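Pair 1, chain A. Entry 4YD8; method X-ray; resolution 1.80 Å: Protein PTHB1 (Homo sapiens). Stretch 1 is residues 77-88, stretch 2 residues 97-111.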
# COMPACT_ATOMS: atom_id res chain seq x y z
N ASP A 77 2.93 6.19 -20.46
CA ASP A 77 2.47 7.51 -20.10
C ASP A 77 0.94 7.53 -20.08
O ASP A 77 0.30 7.52 -21.13
CB ASP A 77 3.00 8.56 -21.09
CG ASP A 77 2.65 9.97 -20.69
OD1 ASP A 77 2.00 10.16 -19.64
OD2 ASP A 77 3.02 10.91 -21.43
N LEU A 78 0.36 7.56 -18.88
CA LEU A 78 -1.09 7.56 -18.74
C LEU A 78 -1.68 8.97 -18.89
O LEU A 78 -2.90 9.13 -18.91
CB LEU A 78 -1.48 6.96 -17.38
CG LEU A 78 -1.02 5.51 -17.19
CD1 LEU A 78 -1.39 4.98 -15.81
CD2 LEU A 78 -1.59 4.61 -18.30
N ARG A 79 -0.81 9.97 -19.02
CA ARG A 79 -1.18 11.37 -19.32
C ARG A 79 -2.12 11.99 -18.29
O ARG A 79 -2.96 12.84 -18.62
CB ARG A 79 -1.82 11.45 -20.71
N ASP A 80 -1.94 11.59 -17.04
CA ASP A 80 -2.83 11.94 -15.94
C ASP A 80 -2.10 11.53 -14.66
O ASP A 80 -1.67 10.38 -14.55
CB ASP A 80 -4.16 11.21 -16.10
CG ASP A 80 -5.27 11.83 -15.29
OD1 ASP A 80 -4.97 12.52 -14.30
OD2 ASP A 80 -6.46 11.63 -15.65
N PRO A 81 -1.92 12.46 -13.70
CA PRO A 81 -1.20 12.08 -12.47
C PRO A 81 -1.77 10.83 -11.80
O PRO A 81 -3.00 10.68 -11.69
CB PRO A 81 -1.38 13.31 -11.57
CG PRO A 81 -1.45 14.45 -12.54
CD PRO A 81 -2.23 13.90 -13.73
N VAL A 82 -0.88 9.94 -11.38
CA VAL A 82 -1.28 8.73 -10.68
C VAL A 82 -1.31 9.01 -9.18
O VAL A 82 -0.31 9.43 -8.60
CB VAL A 82 -0.34 7.56 -10.98
CG1 VAL A 82 -0.72 6.34 -10.16
CG2 VAL A 82 -0.38 7.24 -12.47
N LEU A 83 -2.48 8.81 -8.56
CA LEU A 83 -2.64 9.04 -7.13
C LEU A 83 -2.37 7.78 -6.31
O LEU A 83 -1.91 7.86 -5.18
CB LEU A 83 -4.05 9.53 -6.82
CG LEU A 83 -4.45 10.87 -7.45
CD1 LEU A 83 -5.78 11.34 -6.89
CD2 LEU A 83 -3.36 11.90 -7.23
N GLN A 84 -2.68 6.62 -6.88
CA GLN A 84 -2.52 5.36 -6.15
C GLN A 84 -2.52 4.18 -7.12
O GLN A 84 -3.15 4.26 -8.18
CB GLN A 84 -3.64 5.21 -5.12
CG GLN A 84 -3.38 4.14 -4.06
CD GLN A 84 -4.43 4.13 -2.96
OE1 GLN A 84 -5.10 5.14 -2.72
NE2 GLN A 84 -4.57 2.99 -2.29
N VAL A 85 -1.80 3.12 -6.77
CA VAL A 85 -1.87 1.86 -7.52
C VAL A 85 -2.15 0.71 -6.55
O VAL A 85 -1.64 0.71 -5.42
CB VAL A 85 -0.57 1.58 -8.31
CG1 VAL A 85 -0.46 2.50 -9.53
CG2 VAL A 85 0.64 1.75 -7.42
N GLU A 86 -2.98 -0.23 -6.98
CA GLU A 86 -3.28 -1.43 -6.19
C GLU A 86 -3.49 -2.59 -7.16
O GLU A 86 -3.80 -2.39 -8.33
CB GLU A 86 -4.53 -1.28 -5.32
CG GLU A 86 -4.50 -0.17 -4.23
CD GLU A 86 -3.41 -0.35 -3.17
OE1 GLU A 86 -2.83 -1.46 -3.00
OE2 GLU A 86 -3.15 0.66 -2.46
N VAL A 87 -3.36 -3.81 -6.65
CA VAL A 87 -3.48 -5.00 -7.47
C VAL A 87 -4.40 -5.96 -6.75
O VAL A 87 -4.22 -6.21 -5.56
CB VAL A 87 -2.10 -5.66 -7.71
CG1 VAL A 87 -2.27 -7.04 -8.39
CG2 VAL A 87 -1.20 -4.73 -8.54
N GLY A 88 -5.40 -6.47 -7.46
CA GLY A 88 -6.40 -7.30 -6.83
C GLY A 88 -7.33 -7.95 -7.84
O GLY A 88 -7.15 -7.82 -9.05
N LEU A 97 -5.29 -11.56 -10.85
CA LEU A 97 -5.00 -10.22 -10.36
C LEU A 97 -4.95 -9.23 -11.51
O LEU A 97 -4.48 -9.55 -12.61
CB LEU A 97 -3.67 -10.19 -9.58
CG LEU A 97 -3.58 -11.16 -8.40
CD1 LEU A 97 -2.18 -11.13 -7.75
CD2 LEU A 97 -4.67 -10.84 -7.39
N HIS A 98 -5.45 -8.03 -11.25
CA HIS A 98 -5.41 -6.91 -12.18
C HIS A 98 -4.91 -5.65 -11.47
O HIS A 98 -4.92 -5.58 -10.25
CB HIS A 98 -6.79 -6.64 -12.78
CG HIS A 98 -7.24 -7.69 -13.74
ND1 HIS A 98 -7.69 -8.94 -13.34
CD2 HIS A 98 -7.29 -7.70 -15.10
CE1 HIS A 98 -8.00 -9.66 -14.40
NE2 HIS A 98 -7.76 -8.94 -15.48
N LEU A 99 -4.49 -4.67 -12.26
CA LEU A 99 -3.93 -3.41 -11.75
C LEU A 99 -5.01 -2.34 -11.72
O LEU A 99 -5.64 -2.10 -12.75
CB LEU A 99 -2.79 -2.94 -12.63
CG LEU A 99 -2.17 -1.57 -12.31
CD1 LEU A 99 -1.51 -1.57 -10.94
CD2 LEU A 99 -1.19 -1.13 -13.38
N ALA A 100 -5.22 -1.71 -10.57
CA ALA A 100 -6.10 -0.53 -10.51
C ALA A 100 -5.21 0.70 -10.41
O ALA A 100 -4.29 0.74 -9.60
CB ALA A 100 -7.06 -0.62 -9.34
N VAL A 101 -5.48 1.69 -11.25
CA VAL A 101 -4.77 2.95 -11.21
C VAL A 101 -5.79 4.03 -10.88
O VAL A 101 -6.77 4.21 -11.61
CB VAL A 101 -4.09 3.26 -12.56
CG1 VAL A 101 -3.35 4.60 -12.50
CG2 VAL A 101 -3.13 2.10 -12.95
N LEU A 102 -5.55 4.73 -9.78
CA LEU A 102 -6.44 5.81 -9.37
C LEU A 102 -5.90 7.12 -9.87
O LEU A 102 -4.75 7.47 -9.60
CB LEU A 102 -6.58 5.83 -7.85
CG LEU A 102 -7.53 6.90 -7.29
CD1 LEU A 102 -8.96 6.66 -7.81
CD2 LEU A 102 -7.47 6.87 -5.78
N HIS A 103 -6.75 7.87 -10.59
CA HIS A 103 -6.45 9.24 -10.99
C HIS A 103 -7.43 10.16 -10.26
O HIS A 103 -8.35 9.68 -9.61
CB HIS A 103 -6.60 9.43 -12.51
CG HIS A 103 -5.69 8.56 -13.33
ND1 HIS A 103 -4.34 8.82 -13.47
CD2 HIS A 103 -5.94 7.45 -14.06
CE1 HIS A 103 -3.80 7.90 -14.25
NE2 HIS A 103 -4.75 7.07 -14.63
N SER A 104 -7.23 11.46 -10.39
CA SER A 104 -8.12 12.42 -9.74
C SER A 104 -9.60 12.23 -10.11
O SER A 104 -10.47 12.28 -9.23
CB SER A 104 -7.70 13.85 -10.09
OG SER A 104 -8.60 14.76 -9.51
N ARG A 105 -9.87 12.03 -11.40
CA ARG A 105 -11.26 11.88 -11.86
C ARG A 105 -11.57 10.59 -12.61
O ARG A 105 -12.60 10.49 -13.28
CB ARG A 105 -11.64 13.08 -12.75
CG ARG A 105 -11.57 14.41 -12.03
CD ARG A 105 -12.64 14.51 -10.94
NE ARG A 105 -13.98 14.42 -11.50
CZ ARG A 105 -14.71 15.48 -11.85
NH1 ARG A 105 -14.24 16.71 -11.70
NH2 ARG A 105 -15.92 15.29 -12.36
N LYS A 106 -10.70 9.58 -12.50
CA LYS A 106 -11.07 8.28 -13.07
C LYS A 106 -10.30 7.15 -12.39
O LYS A 106 -9.21 7.35 -11.87
CB LYS A 106 -10.84 8.24 -14.59
CG LYS A 106 -9.41 8.46 -15.03
CD LYS A 106 -9.26 8.33 -16.55
CE LYS A 106 -7.86 8.75 -16.99
NZ LYS A 106 -7.63 8.65 -18.46
N LEU A 107 -10.92 5.98 -12.38
CA LEU A 107 -10.31 4.76 -11.90
C LEU A 107 -10.18 3.82 -13.10
O LEU A 107 -11.18 3.57 -13.78
CB LEU A 107 -11.16 4.14 -10.79
CG LEU A 107 -10.86 2.67 -10.44
CD1 LEU A 107 -9.59 2.55 -9.63
CD2 LEU A 107 -12.05 2.04 -9.70
N CYS A 108 -8.97 3.34 -13.37
CA CYS A 108 -8.75 2.48 -14.54
C CYS A 108 -8.22 1.13 -14.10
O CYS A 108 -7.32 1.06 -13.26
CB CYS A 108 -7.79 3.15 -15.53
SG CYS A 108 -8.35 4.80 -16.12
N VAL A 109 -8.79 0.06 -14.65
CA VAL A 109 -8.36 -1.29 -14.28
C VAL A 109 -7.76 -1.98 -15.50
O VAL A 109 -8.34 -1.96 -16.58
CB VAL A 109 -9.55 -2.10 -13.68
CG1 VAL A 109 -9.20 -3.58 -13.54
CG2 VAL A 109 -9.92 -1.55 -12.30
N TYR A 110 -6.56 -2.54 -15.33
CA TYR A 110 -5.77 -3.08 -16.44
C TYR A 110 -5.43 -4.54 -16.25
O TYR A 110 -5.21 -5.00 -15.13
CB TYR A 110 -4.45 -2.34 -16.60
CG TYR A 110 -4.59 -0.90 -16.99
CD1 TYR A 110 -4.63 -0.53 -18.32
CD2 TYR A 110 -4.68 0.09 -16.03
CE1 TYR A 110 -4.77 0.79 -18.70
CE2 TYR A 110 -4.82 1.42 -16.39
CZ TYR A 110 -4.87 1.76 -17.73
OH TYR A 110 -5.00 3.06 -18.10
N SER A 111 -5.34 -5.25 -17.37
CA SER A 111 -4.78 -6.60 -17.39
C SER A 111 -3.32 -6.57 -17.86
O SER A 111 -3.04 -6.14 -18.98
CB SER A 111 -5.62 -7.49 -18.32
OG SER A 111 -5.03 -8.77 -18.49
O HOH W 1 -5.05 7.29 -18.71
O HOH W 2 -5.47 10.33 -19.32
O HOH W 3 -4.90 12.53 -11.53
O HOH W 4 -8.44 12.25 -13.83

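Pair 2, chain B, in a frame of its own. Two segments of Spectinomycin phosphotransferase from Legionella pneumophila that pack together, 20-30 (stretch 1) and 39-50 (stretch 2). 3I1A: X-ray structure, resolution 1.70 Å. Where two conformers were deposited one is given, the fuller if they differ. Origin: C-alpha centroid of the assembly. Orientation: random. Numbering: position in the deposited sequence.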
# COMPACT_ATOMS: atom_id res chain seq x y z
N GLY B 20 18.47 8.22 -23.62
CA GLY B 20 18.36 8.65 -25.01
C GLY B 20 17.15 9.54 -25.23
O GLY B 20 16.66 9.67 -26.36
N ILE B 21 16.68 10.18 -24.17
CA ILE B 21 15.52 11.04 -24.26
C ILE B 21 15.88 12.53 -24.20
O ILE B 21 16.66 12.96 -23.35
CB ILE B 21 14.53 10.74 -23.13
CG1 ILE B 21 14.03 9.30 -23.22
CG2 ILE B 21 13.37 11.73 -23.19
CD1 ILE B 21 13.31 8.84 -21.91
N ASP B 22 15.31 13.31 -25.12
CA ASP B 22 15.56 14.75 -25.14
C ASP B 22 14.45 15.47 -24.39
O ASP B 22 13.29 15.48 -24.80
CB ASP B 22 15.63 15.30 -26.58
CG ASP B 22 16.99 15.11 -27.21
OD1 ASP B 22 18.02 15.38 -26.55
OD2 ASP B 22 17.04 14.71 -28.39
N ILE B 23 14.83 16.06 -23.26
CA ILE B 23 13.90 16.78 -22.40
C ILE B 23 14.20 18.25 -22.60
O ILE B 23 15.36 18.67 -22.64
CB ILE B 23 14.12 16.40 -20.91
CG1 ILE B 23 13.77 14.92 -20.70
CG2 ILE B 23 13.26 17.28 -20.00
CD1 ILE B 23 12.35 14.58 -21.06
N HIS B 24 13.14 19.05 -22.73
CA HIS B 24 13.32 20.47 -22.95
C HIS B 24 13.01 21.27 -21.70
O HIS B 24 13.32 22.44 -21.61
CB HIS B 24 12.43 20.93 -24.12
CG HIS B 24 10.98 20.59 -23.96
ND1 HIS B 24 10.19 21.15 -22.98
CD2 HIS B 24 10.18 19.74 -24.65
CE1 HIS B 24 8.96 20.66 -23.07
NE2 HIS B 24 8.93 19.80 -24.08
N THR B 25 12.40 20.61 -20.71
CA THR B 25 12.07 21.29 -19.48
C THR B 25 11.89 20.29 -18.34
O THR B 25 11.21 19.28 -18.48
CB THR B 25 10.77 22.14 -19.64
OG1 THR B 25 10.64 23.04 -18.54
CG2 THR B 25 9.55 21.24 -19.71
N ALA B 26 12.52 20.59 -17.20
CA ALA B 26 12.45 19.73 -16.03
C ALA B 26 12.18 20.58 -14.80
O ALA B 26 12.76 21.65 -14.63
CB ALA B 26 13.76 18.96 -15.85
N GLN B 27 11.30 20.11 -13.93
CA GLN B 27 10.94 20.87 -12.75
C GLN B 27 10.75 19.98 -11.52
O GLN B 27 10.14 18.92 -11.61
CB GLN B 27 9.65 21.65 -13.06
CG GLN B 27 9.16 22.54 -11.95
CD GLN B 27 7.90 23.29 -12.36
OE1 GLN B 27 7.90 24.01 -13.37
NE2 GLN B 27 6.84 23.14 -11.58
N PHE B 28 11.29 20.42 -10.39
CA PHE B 28 11.15 19.66 -9.15
C PHE B 28 9.70 19.66 -8.71
O PHE B 28 9.04 20.70 -8.80
CB PHE B 28 12.01 20.28 -8.04
CG PHE B 28 11.84 19.63 -6.70
CD1 PHE B 28 12.06 18.26 -6.53
CD2 PHE B 28 11.49 20.39 -5.58
CE1 PHE B 28 11.93 17.65 -5.28
CE2 PHE B 28 11.36 19.79 -4.32
CZ PHE B 28 11.58 18.42 -4.17
N ILE B 29 9.21 18.51 -8.26
CA ILE B 29 7.82 18.37 -7.80
C ILE B 29 7.83 18.37 -6.27
O ILE B 29 8.26 17.40 -5.65
CB ILE B 29 7.19 17.04 -8.27
CG1 ILE B 29 7.17 16.98 -9.79
CG2 ILE B 29 5.78 16.91 -7.71
CD1 ILE B 29 6.63 15.68 -10.32
N GLN B 30 7.33 19.45 -5.67
CA GLN B 30 7.31 19.57 -4.22
C GLN B 30 6.44 18.55 -3.50
O GLN B 30 5.34 18.22 -3.94
CB GLN B 30 6.85 20.97 -3.81
CG GLN B 30 7.02 21.22 -2.32
CD GLN B 30 8.46 21.06 -1.89
OE1 GLN B 30 9.32 21.88 -2.23
NE2 GLN B 30 8.74 20.00 -1.14
N ALA B 39 11.08 13.79 -6.55
CA ALA B 39 10.34 13.63 -7.80
C ALA B 39 10.44 14.86 -8.67
O ALA B 39 10.49 16.00 -8.18
CB ALA B 39 8.87 13.30 -7.51
N TYR B 40 10.48 14.63 -9.98
CA TYR B 40 10.60 15.70 -10.96
C TYR B 40 9.72 15.43 -12.15
O TYR B 40 9.45 14.26 -12.47
CB TYR B 40 12.05 15.79 -11.48
CG TYR B 40 13.14 16.07 -10.48
CD1 TYR B 40 13.65 15.06 -9.67
CD2 TYR B 40 13.66 17.36 -10.34
CE1 TYR B 40 14.66 15.32 -8.74
CE2 TYR B 40 14.65 17.64 -9.42
CZ TYR B 40 15.15 16.62 -8.62
OH TYR B 40 16.12 16.90 -7.70
N GLN B 41 9.28 16.50 -12.82
CA GLN B 41 8.50 16.35 -14.04
C GLN B 41 9.44 16.80 -15.15
O GLN B 41 9.95 17.93 -15.13
CB GLN B 41 7.25 17.25 -14.06
CG GLN B 41 6.49 17.15 -15.40
CD GLN B 41 5.35 18.15 -15.52
OE1 GLN B 41 4.46 18.19 -14.67
NE2 GLN B 41 5.37 18.97 -16.58
N ALA B 42 9.71 15.91 -16.11
CA ALA B 42 10.59 16.23 -17.22
C ALA B 42 9.82 15.97 -18.51
O ALA B 42 9.34 14.86 -18.74
CB ALA B 42 11.85 15.35 -17.15
N ASP B 43 9.71 16.99 -19.35
CA ASP B 43 8.95 16.88 -20.59
C ASP B 43 9.76 16.86 -21.88
O ASP B 43 10.69 17.65 -22.06
CB ASP B 43 7.97 18.05 -20.68
CG ASP B 43 7.11 18.18 -19.45
OD1 ASP B 43 6.29 17.27 -19.20
OD2 ASP B 43 7.26 19.19 -18.73
N SER B 44 9.40 15.93 -22.77
CA SER B 44 10.03 15.81 -24.08
C SER B 44 9.02 16.47 -25.00
O SER B 44 7.82 16.48 -24.70
CB SER B 44 10.18 14.34 -24.50
OG SER B 44 8.94 13.79 -24.91
N GLU B 45 9.49 17.03 -26.11
CA GLU B 45 8.58 17.68 -27.05
C GLU B 45 7.47 16.71 -27.46
O GLU B 45 6.43 17.12 -27.96
CB GLU B 45 9.35 18.15 -28.29
CG GLU B 45 10.41 19.20 -27.97
CD GLU B 45 11.17 19.69 -29.19
OE1 GLU B 45 10.52 20.07 -30.19
OE2 GLU B 45 12.42 19.72 -29.14
N SER B 46 7.69 15.43 -27.19
CA SER B 46 6.75 14.37 -27.55
C SER B 46 5.92 13.86 -26.38
O SER B 46 4.76 13.49 -26.57
CB SER B 46 7.52 13.19 -28.15
OG SER B 46 8.58 13.63 -28.99
N LYS B 47 6.50 13.83 -25.18
CA LYS B 47 5.79 13.33 -24.00
C LYS B 47 6.19 14.03 -22.70
O LYS B 47 6.91 15.03 -22.70
CB LYS B 47 6.04 11.82 -23.84
CG LYS B 47 5.77 10.99 -25.08
CD LYS B 47 6.32 9.58 -24.92
CE LYS B 47 6.13 8.77 -26.19
NZ LYS B 47 6.71 7.39 -26.09
N SER B 48 5.70 13.50 -21.58
CA SER B 48 6.01 14.04 -20.26
C SER B 48 6.48 12.88 -19.40
O SER B 48 5.92 11.78 -19.47
CB SER B 48 4.77 14.68 -19.64
OG SER B 48 5.10 15.33 -18.43
N TYR B 49 7.50 13.11 -18.58
CA TYR B 49 8.05 12.05 -17.73
C TYR B 49 8.08 12.40 -16.24
O TYR B 49 8.28 13.56 -15.85
CB TYR B 49 9.47 11.71 -18.17
CG TYR B 49 9.57 11.15 -19.56
CD1 TYR B 49 9.48 9.78 -19.79
CD2 TYR B 49 9.77 11.98 -20.64
CE1 TYR B 49 9.58 9.25 -21.08
CE2 TYR B 49 9.88 11.47 -21.94
CZ TYR B 49 9.79 10.11 -22.14
OH TYR B 49 9.90 9.62 -23.43
N PHE B 50 7.90 11.37 -15.43
CA PHE B 50 7.96 11.50 -13.97
C PHE B 50 9.25 10.80 -13.55
O PHE B 50 9.44 9.58 -13.76
CB PHE B 50 6.74 10.82 -13.33
CG PHE B 50 6.75 10.82 -11.84
CD1 PHE B 50 7.15 9.69 -11.13
CD2 PHE B 50 6.34 11.95 -11.12
CE1 PHE B 50 7.15 9.68 -9.73
CE2 PHE B 50 6.34 11.95 -9.72
CZ PHE B 50 6.74 10.82 -9.02
O HOH W 5 9.79 15.30 -4.56

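An antiparallel strand pair fixes the backbone and leaves the side chains free to differ, and these two contacts illustrate the principle. In each, a strand of stretch 1 runs against the first strand of stretch 2, with N-to-C directions at 158° in pair 1 and 155° in pair 2; stretch 2 then turns back into a second strand. The N, CA and C atoms of fourteen central residues superpose with an RMSD of 0.6 Å. The register is common: Gln A84 matches Thr B25, Val A85 matches Ala B26 and Glu A86 matches Gln B27, while across the sheet Ala A100, Val A101 and Leu A102 match Gln B41, Ala B42 and Asp B43.

The hydrogen bonds follow this register. Leu A83 N donates to Leu A102 O at 2.8 Å, and its counterpart His B24 N donates to Asp B43 O at 2.9 Å. Leu A102 N to Gln A84 O (2.9 Å) is repeated as Asp B43 N to Thr B25 O (2.9 Å). Next comes a reciprocal pair, Glu A86 with Ala A100 and Gln B27 with Gln B41. These bonds join main-chain atoms, so they persist through every change of side chain. Between them the strands draw close enough for CA-H...O contacts, such as Val A85 CA to Ala A100 O at 3.4 Å and Ala B26 CA to Gln B41 O at 3.2 Å.

On the face bearing Val A85, Val A87, Leu A99 and Val A101, pair 1 packs branched aliphatic groups: Val A87 CG2 lies 4.0 Å from Leu A99 CD1. At the positions of Val A87 and Leu A99 pair 2 places rings, with Phe B28 CD1 over one face of Tyr B40, 3.9 Å from its CE2. The Val A85 and Val A101 pair becomes two alanines, Ala B26 and Ala B42, whose CA atoms approach to 4.1 Å, against 4.8 Å for the valines. Ile B23 also reaches Ala B42, CG2 to CB at 3.7 Å, as its counterpart Val A82 reaches Val A101, CG1 to CG1 at 3.9 Å.

Next to the strands, Leu A83 CB meets Leu A102 CG at 4.4 Å, whereas the matching His B24 brings CE1 3.7 Å from Asp B43 CB. On the face of Gln A84, Glu A86, Ala A100 and Leu A102, Gln A84 NE2 donates to Glu A86 OE2 at 2.7 Å; on the matching face Gln B41 NE2 donates to Asp B43 OD2 at 2.9 Å.

The pairs also diverge at His A103 and its match Ser B44. His A103 donates from ND1 to Pro A81 O at 2.9 Å, and Asp A80 CB lies over one face of its ring, 4.0 Å from the centroid. Ser B44 points away from stretch 1 overall, though its CB rests 3.3 Å from Asp B22 O; its OG accepts a very short bond from Lys B47 N, 2.5 Å. Nearby, Ile B21, which matches Asp A80, packs its CG2 3.7 Å from Tyr B49 CE2. One backbone frame thus accommodates Asp A80 against the ring of His A103, or Ile B21 against Tyr B49, whose match Cys A108 makes no contact with stretch 1.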